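Local coordinates for protein GCN5-related N-acetyltransferase:Aminotransferase, class-II (Rhodopseudomonas palustris, PDB 2FIW) that binds acetyl coenzyme A and, as a member of the GCN5-related family, probably transfers its acetyl group to an amine of an acceptor substrate, at residues L88-P92 / D93-R97; R97-G100 / T101-D105. One frame throughout, in Å; residues are numbered along the deposited sequence. Where two conformers were deposited one is given.

Contact 1: L88-P92 / D93-R97. With ACO (acetyl coenzyme *a), chain C.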
ATOM      1  N   LEU A  88       0.238  -0.721   0.338  1.00 35.39           N
ATOM      2  CA  LEU A  88      -0.691   0.358   0.019  1.00 34.52           C
ATOM      3  C   LEU A  88      -0.703   0.497  -1.490  1.00 34.04           C
ATOM      4  O   LEU A  88       0.297   0.909  -2.071  1.00 34.12           O
ATOM      5  CB  LEU A  88      -0.224   1.683   0.622  1.00 34.10           C
ATOM      6  CG  LEU A  88      -1.265   2.767   0.958  1.00 34.92           C
ATOM      7  CD1 LEU A  88      -0.692   4.172   0.786  1.00 33.68           C
ATOM      8  CD2 LEU A  88      -2.633   2.659   0.280  1.00 31.04           C
ATOM      9  N   TYR A  89      -1.810   0.137  -2.128  1.00 33.51           N
ATOM     10  CA  TYR A  89      -1.915   0.161  -3.593  1.00 33.05           C
ATOM     11  C   TYR A  89      -3.312   0.605  -4.008  1.00 33.02           C
ATOM     12  O   TYR A  89      -4.304  -0.071  -3.735  1.00 33.38           O
ATOM     13  CB  TYR A  89      -1.551  -1.210  -4.213  1.00 32.59           C
ATOM     14  CG  TYR A  89      -0.138  -1.611  -3.906  1.00 32.25           C
ATOM     15  CD1 TYR A  89       0.915  -1.215  -4.740  1.00 31.65           C
ATOM     16  CD2 TYR A  89       0.167  -2.347  -2.753  1.00 31.36           C
ATOM     17  CE1 TYR A  89       2.244  -1.550  -4.440  1.00 32.86           C
ATOM     18  CE2 TYR A  89       1.490  -2.691  -2.435  1.00 30.45           C
ATOM     19  CZ  TYR A  89       2.525  -2.293  -3.288  1.00 33.74           C
ATOM     20  OH  TYR A  89       3.842  -2.614  -2.991  1.00 33.96           O
ATOM     21  N   VAL A  90      -3.382   1.765  -4.639  1.00 33.24           N
ATOM     22  CA  VAL A  90      -4.620   2.284  -5.211  1.00 33.72           C
ATOM     23  C   VAL A  90      -4.563   2.087  -6.715  1.00 34.11           C
ATOM     24  O   VAL A  90      -3.520   2.307  -7.319  1.00 34.51           O
ATOM     25  CB  VAL A  90      -4.796   3.790  -4.869  1.00 33.58           C
ATOM     26  CG1 VAL A  90      -6.111   4.372  -5.497  1.00 33.09           C
ATOM     27  CG2 VAL A  90      -4.764   3.982  -3.341  1.00 33.04           C
ATOM     28  N   HIS A  91      -5.671   1.667  -7.319  1.00 34.91           N
ATOM     29  CA  HIS A  91      -5.736   1.489  -8.767  1.00 35.92           C
ATOM     30  C   HIS A  91      -5.414   2.827  -9.431  1.00 36.15           C
ATOM     31  O   HIS A  91      -5.831   3.866  -8.910  1.00 36.51           O
ATOM     32  CB  HIS A  91      -7.125   0.988  -9.195  1.00 36.93           C
ATOM     33  CG  HIS A  91      -7.162   0.436 -10.584  1.00 37.77           C
ATOM     34  ND1 HIS A  91      -7.437   1.220 -11.689  1.00 39.96           N
ATOM     35  CD2 HIS A  91      -6.912  -0.808 -11.055  1.00 38.50           C
ATOM     36  CE1 HIS A  91      -7.370   0.474 -12.780  1.00 39.99           C
ATOM     37  NE2 HIS A  91      -7.060  -0.763 -12.424  1.00 39.55           N
ATOM     38  N   PRO A  92      -4.637   2.817 -10.545  1.00 36.18           N
ATOM     39  CA  PRO A  92      -4.254   4.064 -11.235  1.00 36.53           C
ATOM     40  C   PRO A  92      -5.433   4.933 -11.709  1.00 36.98           C
ATOM     41  O   PRO A  92      -5.321   6.144 -11.750  1.00 36.99           O
ATOM     42  CB  PRO A  92      -3.432   3.578 -12.428  1.00 36.50           C
ATOM     43  CG  PRO A  92      -3.679   2.145 -12.544  1.00 36.24           C
ATOM     44  CD  PRO A  92      -4.044   1.638 -11.202  1.00 36.17           C
ATOM     45  N   ASP A  93      -6.559   4.310 -12.035  1.00 37.72           N
ATOM     46  CA  ASP A  93      -7.762   5.040 -12.405  1.00 38.22           C
ATOM     47  C   ASP A  93      -8.466   5.752 -11.244  1.00 38.05           C
ATOM     48  O   ASP A  93      -9.368   6.549 -11.484  1.00 37.70           O
ATOM     49  CB  ASP A  93      -8.723   4.116 -13.161  1.00 38.53           C
ATOM     50  CG  ASP A  93      -8.183   3.732 -14.539  1.00 40.30           C
ATOM     51  OD1 ASP A  93      -7.523   4.590 -15.164  1.00 41.81           O
ATOM     52  OD2 ASP A  93      -8.395   2.586 -14.993  1.00 42.40           O
ATOM     53  N   TYR A  94      -8.035   5.505 -10.004  1.00 37.63           N
ATOM     54  CA  TYR A  94      -8.733   6.068  -8.842  1.00 37.48           C
ATOM     55  C   TYR A  94      -7.871   6.836  -7.863  1.00 37.49           C
ATOM     56  O   TYR A  94      -8.290   7.079  -6.718  1.00 37.80           O
ATOM     57  CB  TYR A  94      -9.514   4.986  -8.122  1.00 37.68           C
ATOM     58  CG  TYR A  94     -10.570   4.374  -9.006  1.00 38.19           C
ATOM     59  CD1 TYR A  94     -11.850   4.926  -9.074  1.00 38.10           C
ATOM     60  CD2 TYR A  94     -10.285   3.260  -9.788  1.00 39.29           C
ATOM     61  CE1 TYR A  94     -12.822   4.382  -9.887  1.00 38.32           C
ATOM     62  CE2 TYR A  94     -11.252   2.706 -10.620  1.00 40.18           C
ATOM     63  CZ  TYR A  94     -12.516   3.275 -10.661  1.00 39.30           C
ATOM     64  OH  TYR A  94     -13.477   2.714 -11.466  1.00 40.45           O
ATOM     65  N   VAL A  95      -6.678   7.229  -8.306  1.00 36.98           N
ATOM     66  CA  VAL A  95      -5.735   7.975  -7.462  1.00 36.84           C
ATOM     67  C   VAL A  95      -6.199   9.426  -7.335  1.00 36.89           C
ATOM     68  O   VAL A  95      -7.013   9.877  -8.134  1.00 36.86           O
ATOM     69  CB  VAL A  95      -4.255   7.871  -7.991  1.00 36.82           C
ATOM     70  CG1 VAL A  95      -3.752   6.461  -7.854  1.00 35.05           C
ATOM     71  CG2 VAL A  95      -4.148   8.324  -9.454  1.00 36.55           C
ATOM     72  N   GLY A  96      -5.711  10.140  -6.323  1.00 36.87           N
ATOM     73  CA  GLY A  96      -6.140  11.521  -6.067  1.00 37.67           C
ATOM     74  C   GLY A  96      -7.583  11.691  -5.573  1.00 38.56           C
ATOM     75  O   GLY A  96      -8.198  12.746  -5.765  1.00 39.35           O
ATOM     76  N   ARG A  97      -8.127  10.668  -4.922  1.00 38.21           N
ATOM     77  CA  ARG A  97      -9.531  10.649  -4.544  1.00 37.90           C
ATOM     78  C   ARG A  97      -9.662  10.366  -3.049  1.00 37.68           C
ATOM     79  O   ARG A  97     -10.732   9.998  -2.573  1.00 38.12           O
ATOM     80  CB  ARG A  97     -10.266   9.588  -5.375  1.00 37.76           C
ATOM     81  CG  ARG A  97     -10.661  10.083  -6.747  1.00 39.69           C
ATOM     82  CD  ARG A  97     -10.780   8.983  -7.784  1.00 40.56           C
ATOM     83  NE  ARG A  97     -12.157   8.704  -8.150  1.00 44.35           N
ATOM     84  CZ  ARG A  97     -12.584   8.355  -9.371  1.00 45.32           C
ATOM     85  NH1 ARG A  97     -11.744   8.253 -10.405  1.00 42.62           N
ATOM     86  NH2 ARG A  97     -13.881   8.112  -9.558  1.00 45.53           N
TER
HETATM   87  N1A ACO C 200      -7.738  17.476  -5.455  1.00 75.65           N
HETATM   88  C2A ACO C 200      -6.397  17.585  -5.372  1.00 75.21           C
HETATM   89  N3A ACO C 200      -5.663  16.696  -4.677  1.00 75.42           N
HETATM   90  C4A ACO C 200      -6.234  15.636  -4.023  1.00 75.58           C
HETATM   91  C5A ACO C 200      -7.607  15.454  -4.064  1.00 75.66           C
HETATM   92  C6A ACO C 200      -8.399  16.457  -4.839  1.00 75.66           C
HETATM   93  N6A ACO C 200      -9.749  16.361  -4.931  1.00 75.39           N
HETATM   94  N7A ACO C 200      -7.895  14.348  -3.341  1.00 74.97           N
HETATM   95  C8A ACO C 200      -6.725  13.853  -2.870  1.00 75.13           C
HETATM   96  N9A ACO C 200      -5.724  14.644  -3.280  1.00 74.85           N
HETATM   97  C1B ACO C 200      -4.264  14.508  -3.028  1.00 73.98           C
HETATM   98  C2B ACO C 200      -3.859  14.481  -1.566  1.00 72.43           C
HETATM   99  O2B ACO C 200      -3.751  15.804  -1.038  1.00 72.08           O
HETATM  100  C3B ACO C 200      -2.508  13.788  -1.639  1.00 71.99           C
HETATM  101  O3B ACO C 200      -1.439  14.733  -1.708  1.00 74.48           O
HETATM  102  P3B ACO C 200       0.063  14.379  -1.213  1.00 78.25           P
HETATM  103  O7A ACO C 200       0.695  13.489  -2.278  1.00 77.57           O
HETATM  104  O8A ACO C 200      -0.131  13.656   0.100  1.00 78.43           O
HETATM  105  O9A ACO C 200       0.695  15.748  -1.091  1.00 77.56           O
HETATM  106  C4B ACO C 200      -2.546  12.944  -2.920  1.00 68.95           C
HETATM  107  O4B ACO C 200      -3.725  13.324  -3.632  1.00 71.09           O
HETATM  108  C5B ACO C 200      -2.604  11.442  -2.640  1.00 63.02           C
HETATM  109  O5B ACO C 200      -3.613  11.215  -1.644  1.00 54.79           O
HETATM  110  P1A ACO C 200      -4.738  10.073  -1.776  1.00 48.53           P
HETATM  111  O1A ACO C 200      -5.700  10.433  -2.890  1.00 49.51           O
HETATM  112  O2A ACO C 200      -5.233   9.860  -0.364  1.00 48.16           O
HETATM  113  O3A ACO C 200      -3.826   8.806  -2.197  1.00 45.60           O
HETATM  114  P2A ACO C 200      -4.086   7.906  -3.484  1.00 41.65           P
HETATM  115  O4A ACO C 200      -3.730   8.720  -4.698  1.00 44.71           O
HETATM  116  O5A ACO C 200      -5.461   7.316  -3.355  1.00 42.12           O
HETATM  117  O6A ACO C 200      -3.010   6.707  -3.315  1.00 43.66           O
HETATM  118  CBP ACO C 200      -0.700   5.779  -3.321  1.00 45.02           C
HETATM  119  CCP ACO C 200      -1.668   6.872  -2.836  1.00 43.57           C
HETATM  120  CDP ACO C 200       0.703   6.172  -2.876  1.00 43.26           C
HETATM  121  CEP ACO C 200      -1.090   4.438  -2.719  1.00 45.09           C
HETATM  122  CAP ACO C 200      -0.759   5.620  -4.860  1.00 44.88           C
HETATM  123  OAP ACO C 200      -0.212   6.767  -5.535  1.00 45.36           O
HETATM  124  C9P ACO C 200      -0.191   4.339  -5.463  1.00 44.20           C
HETATM  125  O9P ACO C 200      -0.962   3.266  -5.603  1.00 43.50           O
HETATM  126  N8P ACO C 200       1.014   4.310  -5.862  1.00 43.74           N
HETATM  127  C7P ACO C 200       1.765   3.229  -6.516  1.00 45.27           C
HETATM  128  C6P ACO C 200       2.079   2.041  -5.604  1.00 44.80           C
HETATM  129  C5P ACO C 200       2.915   2.519  -4.455  1.00 46.14           C
HETATM  130  O5P ACO C 200       3.847   3.292  -4.632  1.00 47.39           O
HETATM  131  N4P ACO C 200       2.569   2.065  -3.260  1.00 46.34           N
HETATM  132  C3P ACO C 200       3.213   2.414  -2.010  1.00 48.95           C
HETATM  133  C2P ACO C 200       4.396   1.476  -1.831  1.00 51.29           C
HETATM  134  S1P ACO C 200       4.781   1.603  -0.125  1.00 52.22           S
HETATM  135  C   ACO C 200       4.186   0.199   0.548  1.00 52.42           C
HETATM  136  O   ACO C 200       3.291  -0.426  -0.010  1.00 51.94           O
HETATM  137  CH3 ACO C 200       4.711  -0.224   1.687  1.00 52.75           C

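Contact 2: R97-G100 / T101-D105. With ACO (acetyl coenzyme *a), chain C.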
ATOM      1  N   ARG A  97      -8.127  10.668  -4.922  1.00 38.21           N
ATOM      2  CA  ARG A  97      -9.531  10.649  -4.544  1.00 37.90           C
ATOM      3  C   ARG A  97      -9.662  10.366  -3.049  1.00 37.68           C
ATOM      4  O   ARG A  97     -10.732   9.998  -2.573  1.00 38.12           O
ATOM      5  CB  ARG A  97     -10.266   9.588  -5.375  1.00 37.76           C
ATOM      6  CG  ARG A  97     -10.661  10.083  -6.747  1.00 39.69           C
ATOM      7  CD  ARG A  97     -10.780   8.983  -7.784  1.00 40.56           C
ATOM      8  NE  ARG A  97     -12.157   8.704  -8.150  1.00 44.35           N
ATOM      9  CZ  ARG A  97     -12.584   8.355  -9.371  1.00 45.32           C
ATOM     10  NH1 ARG A  97     -11.744   8.253 -10.405  1.00 42.62           N
ATOM     11  NH2 ARG A  97     -13.881   8.112  -9.558  1.00 45.53           N
ATOM     12  N   ASP A  98      -8.557  10.545  -2.323  0.60 37.37           N
ATOM     13  CA  ASP A  98      -8.431  10.188  -0.902  0.60 36.62           C
ATOM     14  C   ASP A  98      -8.685   8.708  -0.535  0.60 36.26           C
ATOM     15  O   ASP A  98      -9.011   8.392   0.608  0.60 36.44           O
ATOM     16  CB  ASP A  98      -9.225  11.158  -0.012  0.60 36.64           C
ATOM     17  CG  ASP A  98      -8.553  12.527   0.112  0.60 36.85           C
ATOM     18  OD1 ASP A  98      -9.281  13.526   0.327  0.60 36.58           O
ATOM     19  OD2 ASP A  98      -7.306  12.616  -0.023  0.60 36.27           O
ATOM     20  N   VAL A  99      -8.527   7.807  -1.503  1.00 35.82           N
ATOM     21  CA  VAL A  99      -8.580   6.358  -1.236  1.00 35.12           C
ATOM     22  C   VAL A  99      -7.374   5.936  -0.358  1.00 35.23           C
ATOM     23  O   VAL A  99      -7.550   5.314   0.690  1.00 35.44           O
ATOM     24  CB  VAL A  99      -8.610   5.498  -2.541  1.00 34.95           C
ATOM     25  CG1 VAL A  99      -8.506   4.004  -2.220  1.00 33.81           C
ATOM     26  CG2 VAL A  99      -9.871   5.758  -3.358  1.00 35.18           C
ATOM     27  N   GLY A 100      -6.160   6.307  -0.768  1.00 34.83           N
ATOM     28  CA  GLY A 100      -4.955   6.034   0.021  1.00 34.28           C
ATOM     29  C   GLY A 100      -5.054   6.503   1.464  1.00 34.47           C
ATOM     30  O   GLY A 100      -4.746   5.745   2.399  1.00 34.27           O
ATOM     31  N   THR A 101      -5.477   7.756   1.641  1.00 33.52           N
ATOM     32  CA  THR A 101      -5.655   8.364   2.972  1.00 33.32           C
ATOM     33  C   THR A 101      -6.660   7.619   3.860  1.00 33.04           C
ATOM     34  O   THR A 101      -6.390   7.345   5.019  1.00 33.69           O
ATOM     35  CB  THR A 101      -6.063   9.867   2.842  1.00 33.25           C
ATOM     36  OG1 THR A 101      -5.006  10.580   2.193  1.00 32.22           O
ATOM     37  CG2 THR A 101      -6.354  10.508   4.192  1.00 31.72           C
ATOM     38  N   THR A 102      -7.815   7.296   3.304  1.00 32.98           N
ATOM     39  CA  THR A 102      -8.829   6.504   3.989  1.00 32.77           C
ATOM     40  C   THR A 102      -8.253   5.156   4.439  1.00 32.85           C
ATOM     41  O   THR A 102      -8.420   4.767   5.583  1.00 32.84           O
ATOM     42  CB  THR A 102     -10.072   6.306   3.061  1.00 32.95           C
ATOM     43  OG1 THR A 102     -10.605   7.594   2.719  1.00 32.76           O
ATOM     44  CG2 THR A 102     -11.159   5.494   3.740  1.00 31.62           C
ATOM     45  N   LEU A 103      -7.548   4.475   3.542  1.00 33.01           N
ATOM     46  CA  LEU A 103      -6.952   3.187   3.848  1.00 33.49           C
ATOM     47  C   LEU A 103      -5.945   3.281   4.980  1.00 34.42           C
ATOM     48  O   LEU A 103      -5.992   2.479   5.918  1.00 34.92           O
ATOM     49  CB  LEU A 103      -6.281   2.594   2.610  1.00 32.56           C
ATOM     50  CG  LEU A 103      -7.156   1.881   1.588  1.00 31.83           C
ATOM     51  CD1 LEU A 103      -6.312   1.637   0.341  1.00 27.99           C
ATOM     52  CD2 LEU A 103      -7.780   0.558   2.173  1.00 29.24           C
ATOM     53  N   ILE A 104      -5.048   4.266   4.897  1.00 35.40           N
ATOM     54  CA  ILE A 104      -3.987   4.427   5.893  1.00 36.15           C
ATOM     55  C   ILE A 104      -4.513   4.868   7.260  1.00 36.34           C
ATOM     56  O   ILE A 104      -4.051   4.363   8.268  1.00 36.98           O
ATOM     57  CB  ILE A 104      -2.813   5.306   5.383  1.00 36.25           C
ATOM     58  CG1 ILE A 104      -2.147   4.650   4.182  1.00 36.81           C
ATOM     59  CG2 ILE A 104      -1.754   5.504   6.460  1.00 37.37           C
ATOM     60  CD1 ILE A 104      -1.920   3.140   4.335  1.00 38.79           C
ATOM     61  N   ASP A 105      -5.483   5.778   7.293  1.00 36.74           N
ATOM     62  CA  ASP A 105      -6.186   6.106   8.534  1.00 36.90           C
ATOM     63  C   ASP A 105      -6.746   4.845   9.226  1.00 37.17           C
ATOM     64  O   ASP A 105      -6.638   4.693  10.446  1.00 36.95           O
ATOM     65  CB  ASP A 105      -7.340   7.071   8.248  1.00 37.30           C
ATOM     66  CG  ASP A 105      -6.874   8.487   7.859  1.00 37.96           C
ATOM     67  OD1 ASP A 105      -5.680   8.845   8.065  1.00 39.41           O
ATOM     68  OD2 ASP A 105      -7.724   9.244   7.333  1.00 36.49           O
TER
HETATM   69  N1A ACO C 200      -7.738  17.476  -5.455  1.00 75.65           N
HETATM   70  C2A ACO C 200      -6.397  17.585  -5.372  1.00 75.21           C
HETATM   71  N3A ACO C 200      -5.663  16.696  -4.677  1.00 75.42           N
HETATM   72  C4A ACO C 200      -6.234  15.636  -4.023  1.00 75.58           C
HETATM   73  C5A ACO C 200      -7.607  15.454  -4.064  1.00 75.66           C
HETATM   74  C6A ACO C 200      -8.399  16.457  -4.839  1.00 75.66           C
HETATM   75  N6A ACO C 200      -9.749  16.361  -4.931  1.00 75.39           N
HETATM   76  N7A ACO C 200      -7.895  14.348  -3.341  1.00 74.97           N
HETATM   77  C8A ACO C 200      -6.725  13.853  -2.870  1.00 75.13           C
HETATM   78  N9A ACO C 200      -5.724  14.644  -3.280  1.00 74.85           N
HETATM   79  C1B ACO C 200      -4.264  14.508  -3.028  1.00 73.98           C
HETATM   80  C2B ACO C 200      -3.859  14.481  -1.566  1.00 72.43           C
HETATM   81  O2B ACO C 200      -3.751  15.804  -1.038  1.00 72.08           O
HETATM   82  C3B ACO C 200      -2.508  13.788  -1.639  1.00 71.99           C
HETATM   83  O3B ACO C 200      -1.439  14.733  -1.708  1.00 74.48           O
HETATM   84  P3B ACO C 200       0.063  14.379  -1.213  1.00 78.25           P
HETATM   85  O7A ACO C 200       0.695  13.489  -2.278  1.00 77.57           O
HETATM   86  O8A ACO C 200      -0.131  13.656   0.100  1.00 78.43           O
HETATM   87  O9A ACO C 200       0.695  15.748  -1.091  1.00 77.56           O
HETATM   88  C4B ACO C 200      -2.546  12.944  -2.920  1.00 68.95           C
HETATM   89  O4B ACO C 200      -3.725  13.324  -3.632  1.00 71.09           O
HETATM   90  C5B ACO C 200      -2.604  11.442  -2.640  1.00 63.02           C
HETATM   91  O5B ACO C 200      -3.613  11.215  -1.644  1.00 54.79           O
HETATM   92  P1A ACO C 200      -4.738  10.073  -1.776  1.00 48.53           P
HETATM   93  O1A ACO C 200      -5.700  10.433  -2.890  1.00 49.51           O
HETATM   94  O2A ACO C 200      -5.233   9.860  -0.364  1.00 48.16           O
HETATM   95  O3A ACO C 200      -3.826   8.806  -2.197  1.00 45.60           O
HETATM   96  P2A ACO C 200      -4.086   7.906  -3.484  1.00 41.65           P
HETATM   97  O4A ACO C 200      -3.730   8.720  -4.698  1.00 44.71           O
HETATM   98  O5A ACO C 200      -5.461   7.316  -3.355  1.00 42.12           O
HETATM   99  O6A ACO C 200      -3.010   6.707  -3.315  1.00 43.66           O
HETATM  100  CBP ACO C 200      -0.700   5.779  -3.321  1.00 45.02           C
HETATM  101  CCP ACO C 200      -1.668   6.872  -2.836  1.00 43.57           C
HETATM  102  CDP ACO C 200       0.703   6.172  -2.876  1.00 43.26           C
HETATM  103  CEP ACO C 200      -1.090   4.438  -2.719  1.00 45.09           C
HETATM  104  CAP ACO C 200      -0.759   5.620  -4.860  1.00 44.88           C
HETATM  105  OAP ACO C 200      -0.212   6.767  -5.535  1.00 45.36           O
HETATM  106  C9P ACO C 200      -0.191   4.339  -5.463  1.00 44.20           C
HETATM  107  O9P ACO C 200      -0.962   3.266  -5.603  1.00 43.50           O
HETATM  108  N8P ACO C 200       1.014   4.310  -5.862  1.00 43.74           N
HETATM  109  C7P ACO C 200       1.765   3.229  -6.516  1.00 45.27           C
HETATM  110  C6P ACO C 200       2.079   2.041  -5.604  1.00 44.80           C
HETATM  111  C5P ACO C 200       2.915   2.519  -4.455  1.00 46.14           C
HETATM  112  O5P ACO C 200       3.847   3.292  -4.632  1.00 47.39           O
HETATM  113  N4P ACO C 200       2.569   2.065  -3.260  1.00 46.34           N
HETATM  114  C3P ACO C 200       3.213   2.414  -2.010  1.00 48.95           C
HETATM  115  C2P ACO C 200       4.396   1.476  -1.831  1.00 51.29           C
HETATM  116  S1P ACO C 200       4.781   1.603  -0.125  1.00 52.22           S
HETATM  117  C   ACO C 200       4.186   0.199   0.548  1.00 52.42           C
HETATM  118  O   ACO C 200       3.291  -0.426  -0.010  1.00 51.94           O
HETATM  119  CH3 ACO C 200       4.711  -0.224   1.687  1.00 52.75           C

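Contact 1: L88-P92 / D93-R97
His91 and Asp93 stand side by side and point the same way at the turn that follows strand 84-90, with imidazole and carboxylate planes 45° apart. The histidine has CG anti to the backbone N (chi1 -164°), which swings the ring forward along the chain. His91 ND1 then accepts the Asp93 backbone N-H at 3.2 Å, the donor tilted from the ring plane. Asp93 OD2 comes to the ring edge, 3.2 Å from His91 CE1, while Pro92 CD lies over one face toward its rim. Tyr94 closes the turn: its N is bonded to His91 O at 3.0 Å, from above the carbonyl plane, and its ring takes His91 CB at the edge. On its other flank, Tyr94 CD1 sits 3.5 Å over the centre of the Arg97 guanidinium. Replacing the imidazole of His91 by an alanine's methyl removes ND1 and the ring edge beside Asp93 OD2, and the Asp93 N-H would probably be left without that acceptor. Beneath the turn, branched Val90 and Val95 suit a small apolar contact, their CG1 atoms 3.9 Å apart. Neighbouring peptides serve the cofactor: Val90 N holds the pantetheine carbonyl O9P of acetyl coenzyme A at 3.0 Å, Leu88 O takes N4P, and Gly96 N gives a nearly straight bond (173°) to phosphate oxygen O4A. A strand whose backbone pairs with pantetheine and then turns into a loop that wraps the pyrophosphate is the signature of the acetyl-CoA site in the GNAT fold.

Contact 2: R97-G100 / T101-D105
Asp98 O is doubly held by Thr102, accepting OG1 at 2.8 Å and the backbone N at 3.1 Å, the latter from above the carbonyl plane. A threonine suits this place because its short hydroxyl can fold back on the preceding turn. Leu103 N and Ile104 N continue the helical pattern to Val99 O and Gly100 O. Thr101 turns instead to the acetyl coenzyme A pyrophosphate, gripping oxygen O2A twice, by the hydroxyl OG1 at 2.7 Å and by the backbone N at 2.9 Å. Both donors come from one residue because OG1 lies beside the backbone N, anti to the carbonyl carbon (chi1 -63°). Arg134 also reaches this hydroxyl, and another nitrogen of its guanidinium binds the cofactor. One residue earlier, Gly100 N meets O5A of the other phosphate at 2.9 Å, and Asp98 N bonds O1A. Glycine fits position 100 closely, since a CB there would run into the bridging oxygen O3A. This is the pyrophosphate-binding loop and helix start of the GNAT fold, where peptide N-H groups just before and within the first turn of helix 99-112 point at the phosphates; the helix dipole would probably add to their pull on the negative charge. On the buried flank Val99 and Leu103 point the same way, Val99 CG1 to Leu103 CD1 at 4.1 Å, facing strands 84-90 and 63-69, where their branched apolar chains suit the interior.

How the contacts relate
Contact 1 (88-92 with 93-97) is a surface turn with one buried residue among those touching, whereas contact 2 (97-100 with 101-105) is partly buried. Together they run through the strand-to-helix half of a beta-alpha-beta unit, sharing Arg97, their centres about 9 Å apart. The first rests on side chains folding over a turn and on strand peptides paired with pantetheine; the second relies on regular helical bonding, with its leading N-H groups given to the pyrophosphate. An apolar seam joins them: Leu88 CG touches Ile104 CD1 at 3.5 Å, and Val90 CG2 packs on Val99 CG1. One cofactor thus spans both.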